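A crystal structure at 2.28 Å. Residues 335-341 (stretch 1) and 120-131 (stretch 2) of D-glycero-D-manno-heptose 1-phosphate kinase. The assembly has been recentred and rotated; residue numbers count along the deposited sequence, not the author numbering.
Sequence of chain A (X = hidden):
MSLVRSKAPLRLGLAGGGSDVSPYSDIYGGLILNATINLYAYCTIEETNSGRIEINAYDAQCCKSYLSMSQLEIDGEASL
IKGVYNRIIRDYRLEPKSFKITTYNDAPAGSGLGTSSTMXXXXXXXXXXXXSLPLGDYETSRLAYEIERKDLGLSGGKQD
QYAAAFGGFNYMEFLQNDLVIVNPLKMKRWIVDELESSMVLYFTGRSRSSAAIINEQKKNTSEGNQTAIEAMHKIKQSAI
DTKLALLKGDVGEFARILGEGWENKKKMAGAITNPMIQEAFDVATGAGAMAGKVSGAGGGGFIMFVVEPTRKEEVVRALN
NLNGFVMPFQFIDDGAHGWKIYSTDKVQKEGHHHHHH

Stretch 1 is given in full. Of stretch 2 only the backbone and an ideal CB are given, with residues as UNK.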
# COMPACT_ATOMS: atom_id res chain seq x y z
N GLY A 335 12.46 -2.24 2.56
CA GLY A 335 12.89 -1.89 3.89
C GLY A 335 14.19 -2.62 4.16
O GLY A 335 14.78 -3.21 3.26
N ALA A 336 14.62 -2.61 5.41
CA ALA A 336 15.85 -3.26 5.81
C ALA A 336 15.85 -4.76 5.50
O ALA A 336 14.84 -5.44 5.64
CB ALA A 336 16.07 -3.05 7.30
N HIS A 337 17.00 -5.28 5.09
CA HIS A 337 17.09 -6.71 4.81
C HIS A 337 18.51 -7.23 4.97
O HIS A 337 19.48 -6.46 4.93
CB HIS A 337 16.58 -7.03 3.40
CG HIS A 337 17.34 -6.34 2.31
ND1 HIS A 337 17.07 -5.04 1.92
CD2 HIS A 337 18.38 -6.75 1.55
CE1 HIS A 337 17.91 -4.69 0.96
NE2 HIS A 337 18.71 -5.71 0.72
N GLY A 338 18.62 -8.54 5.18
CA GLY A 338 19.91 -9.16 5.36
C GLY A 338 20.07 -10.34 4.43
O GLY A 338 19.10 -10.85 3.87
N TRP A 339 21.31 -10.78 4.26
CA TRP A 339 21.60 -11.91 3.41
C TRP A 339 22.85 -12.60 3.93
O TRP A 339 23.66 -11.99 4.63
CB TRP A 339 21.73 -11.47 1.94
CG TRP A 339 22.89 -10.56 1.58
CD1 TRP A 339 24.09 -10.94 1.04
CD2 TRP A 339 22.93 -9.13 1.68
NE1 TRP A 339 24.87 -9.83 0.78
CE2 TRP A 339 24.19 -8.71 1.17
CE3 TRP A 339 22.04 -8.16 2.14
CZ2 TRP A 339 24.56 -7.37 1.11
CZ3 TRP A 339 22.41 -6.83 2.08
CH2 TRP A 339 23.66 -6.44 1.57
N LYS A 340 23.00 -13.88 3.62
CA LYS A 340 24.16 -14.63 4.06
C LYS A 340 25.07 -14.94 2.89
O LYS A 340 24.62 -15.20 1.78
CB LYS A 340 23.73 -15.94 4.73
CG LYS A 340 23.13 -15.79 6.12
CD LYS A 340 23.09 -17.14 6.85
CE LYS A 340 22.84 -16.97 8.35
NZ LYS A 340 23.03 -18.25 9.12
N ILE A 341 26.37 -14.88 3.15
CA ILE A 341 27.36 -15.18 2.14
C ILE A 341 28.13 -16.40 2.62
O ILE A 341 28.85 -16.33 3.62
CB ILE A 341 28.34 -14.01 1.94
CG1 ILE A 341 27.59 -12.81 1.35
CG2 ILE A 341 29.48 -14.44 1.03
CD1 ILE A 341 27.14 -13.00 -0.09
N UNK A 120 20.35 1.28 13.81
CA UNK A 120 19.95 0.30 14.83
C UNK A 120 19.16 -0.82 14.13
O UNK A 120 19.39 -2.00 14.37
CB UNK A 120 19.12 0.96 15.93
N UNK A 121 18.24 -0.44 13.24
CA UNK A 121 17.47 -1.44 12.50
C UNK A 121 18.42 -2.31 11.68
O UNK A 121 18.34 -3.53 11.72
CB UNK A 121 16.43 -0.77 11.59
N UNK A 122 19.32 -1.67 10.96
CA UNK A 122 20.29 -2.40 10.15
C UNK A 122 21.06 -3.40 11.00
O UNK A 122 21.18 -4.57 10.66
CB UNK A 122 21.26 -1.43 9.47
N UNK A 123 21.60 -2.94 12.13
CA UNK A 123 22.35 -3.83 13.00
C UNK A 123 21.46 -4.98 13.46
O UNK A 123 21.88 -6.14 13.46
CB UNK A 123 22.91 -3.07 14.20
N UNK A 124 20.23 -4.66 13.85
CA UNK A 124 19.28 -5.68 14.29
C UNK A 124 19.08 -6.72 13.19
O UNK A 124 19.10 -7.93 13.43
CB UNK A 124 17.94 -5.04 14.67
N UNK A 125 18.91 -6.23 11.97
CA UNK A 125 18.72 -7.11 10.84
C UNK A 125 19.90 -8.05 10.66
O UNK A 125 19.72 -9.24 10.35
CB UNK A 125 18.50 -6.29 9.57
N UNK A 126 21.12 -7.55 10.87
CA UNK A 126 22.28 -8.42 10.72
C UNK A 126 22.19 -9.51 11.78
O UNK A 126 22.37 -10.69 11.46
CB UNK A 126 23.59 -7.64 10.84
N UNK A 127 21.89 -9.14 13.02
CA UNK A 127 21.77 -10.13 14.09
C UNK A 127 20.64 -11.12 13.81
O UNK A 127 20.82 -12.33 13.98
CB UNK A 127 21.53 -9.43 15.43
N UNK A 128 19.49 -10.61 13.37
CA UNK A 128 18.35 -11.49 13.07
C UNK A 128 18.75 -12.51 12.00
O UNK A 128 18.51 -13.72 12.15
CB UNK A 128 17.14 -10.67 12.61
N UNK A 129 19.36 -12.03 10.92
CA UNK A 129 19.83 -12.90 9.84
C UNK A 129 20.86 -13.89 10.40
O UNK A 129 20.80 -15.10 10.16
CB UNK A 129 20.43 -12.08 8.70
N UNK A 130 21.80 -13.34 11.16
CA UNK A 130 22.87 -14.07 11.82
C UNK A 130 22.33 -15.20 12.72
O UNK A 130 22.63 -16.38 12.51
CB UNK A 130 23.72 -13.10 12.64
N UNK A 131 21.49 -14.85 13.69
CA UNK A 131 20.98 -15.84 14.64
C UNK A 131 19.56 -16.38 14.39
O UNK A 131 18.92 -16.88 15.32
CB UNK A 131 21.02 -15.22 16.04

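The stretch belongs to a helix that begins earlier in the chain; from 124 onward each backbone N-H bonds to the carbonyl four residues back. The helix axis passes 7.4 Å from that of strand 337-340 at 37° to the strand direction. Both side chains and the carbonyls at 129 and 130 contact stretch 1. Helical backbone angles disfavour proline and glycine at 120-130 but otherwise leave the choice wide.

Position 120 lies beyond reach of stretch 1, which says nothing about its identity; it is Val120. At 121 the CA-to-CB bond points toward stretch 1, and the ideal CB stands 4.9 Å from Ala336 CB. A methyl group is all that is offered there, so a modest aliphatic residue such as valine, leucine or isoleucine would suit. The residue is Val121, with chi1 t, and its CG1 packs 3.6 Å from Ala336 CB.

Position 122 points sideways and contacts nothing in stretch 1, although its CA is 6.3 Å from the CA of Ala336; it is Cys122. Positions 123 and 124 are out of reach and hold Ile123 and Leu124.

Position 125 again points toward the strand. Its ideal CB lies 4.6 Å from Ala336 CB and 4.9 Å from Gly338 N, so a side chain that turns toward stretch 1 can lie along its backbone, and a long flexible chain such as lysine, arginine, glutamine or methionine could do so. Lys125 does: its CG is 3.8 Å from Ala336 CB, and its CE is 3.5 Å from Ala336 O. The contact is made by methylenes, and no hydrogen bond crosses to the strand.

Position 126 points away and is Ala126; 127 and 128, out of reach, are Phe127 and Ile128.

Position 129 faces Gly338, the two CA atoms being 5.8 Å apart. The fit depends on glycine: an ideal CB on Gly338 would come only 3.1 Å from the CB at 129. The distant charge of Lys340 mildly favours an acid, but glutamine, which could donate to Gly338 O, is as plausible as glutamate, and a longer aliphatic chain could also pack here. Glu129 fills the place, its CG 3.8 Å from Trp339 N and its OE2 3.5 Å from Lys340 CG. The carboxylate thus lies against the lysine's aliphatic stem, without a salt bridge to its amine. Glu129 OE1 lies 3.5 Å from Gly338 O, two acceptors that do not hydrogen-bond, while Lys340 CE is 3.3 Å from Glu129 O.

Position 130 points away, and stretch 1 sets no limit on size or type here; the residue is Trp130, whose backbone O lies 3.9 Å from Lys340 NZ, a contact that does not select the side chain. Position 131 also points away, and stretch 1 does not constrain it; it is Leu131.

Stretch 2, residues 120-131: VVCILKAFIEWL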
# COMPACT_ATOMS: atom_id res chain seq x y z
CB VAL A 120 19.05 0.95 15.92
CG1 VAL A 120 18.43 -0.13 16.81
CG2 VAL A 120 19.87 1.92 16.77
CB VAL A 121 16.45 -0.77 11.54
CG1 VAL A 121 15.72 -1.84 10.68
CG2 VAL A 121 15.44 0.06 12.35
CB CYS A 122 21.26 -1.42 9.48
SG CYS A 122 22.48 -2.23 8.44
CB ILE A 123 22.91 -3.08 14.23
CG1 ILE A 123 23.89 -1.99 13.76
CG2 ILE A 123 23.60 -4.05 15.16
CD1 ILE A 123 24.37 -1.10 14.88
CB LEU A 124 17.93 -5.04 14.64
CG LEU A 124 17.76 -4.76 16.13
CD1 LEU A 124 16.54 -3.89 16.37
CD2 LEU A 124 17.64 -6.08 16.87
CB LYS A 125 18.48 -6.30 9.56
CG LYS A 125 17.03 -6.32 9.09
CD LYS A 125 16.58 -7.76 8.83
CE LYS A 125 15.22 -7.82 8.15
NZ LYS A 125 14.23 -6.99 8.88
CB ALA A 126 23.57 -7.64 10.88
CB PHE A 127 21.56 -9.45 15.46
CG PHE A 127 22.84 -9.00 16.12
CD1 PHE A 127 23.70 -9.93 16.71
CD2 PHE A 127 23.21 -7.65 16.12
CE1 PHE A 127 24.91 -9.52 17.29
CE2 PHE A 127 24.41 -7.24 16.69
CZ PHE A 127 25.26 -8.18 17.28
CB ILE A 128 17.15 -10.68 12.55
CG1 ILE A 128 16.67 -9.71 13.64
CG2 ILE A 128 16.04 -11.63 12.10
CD1 ILE A 128 15.63 -8.70 13.18
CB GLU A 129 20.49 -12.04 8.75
CG GLU A 129 20.88 -12.78 7.50
CD GLU A 129 19.70 -13.43 6.82
OE1 GLU A 129 18.64 -12.78 6.71
OE2 GLU A 129 19.83 -14.60 6.39
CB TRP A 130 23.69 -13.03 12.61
CG TRP A 130 24.77 -13.46 13.60
CD1 TRP A 130 25.26 -12.70 14.64
CD2 TRP A 130 25.50 -14.68 13.62
NE1 TRP A 130 26.25 -13.38 15.30
CE2 TRP A 130 26.42 -14.60 14.69
CE3 TRP A 130 25.48 -15.84 12.83
CZ2 TRP A 130 27.31 -15.64 15.00
CZ3 TRP A 130 26.36 -16.88 13.14
CH2 TRP A 130 27.26 -16.76 14.22
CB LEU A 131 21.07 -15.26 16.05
CG LEU A 131 22.35 -14.46 16.32
CD1 LEU A 131 22.18 -13.60 17.55
CD2 LEU A 131 23.53 -15.39 16.47
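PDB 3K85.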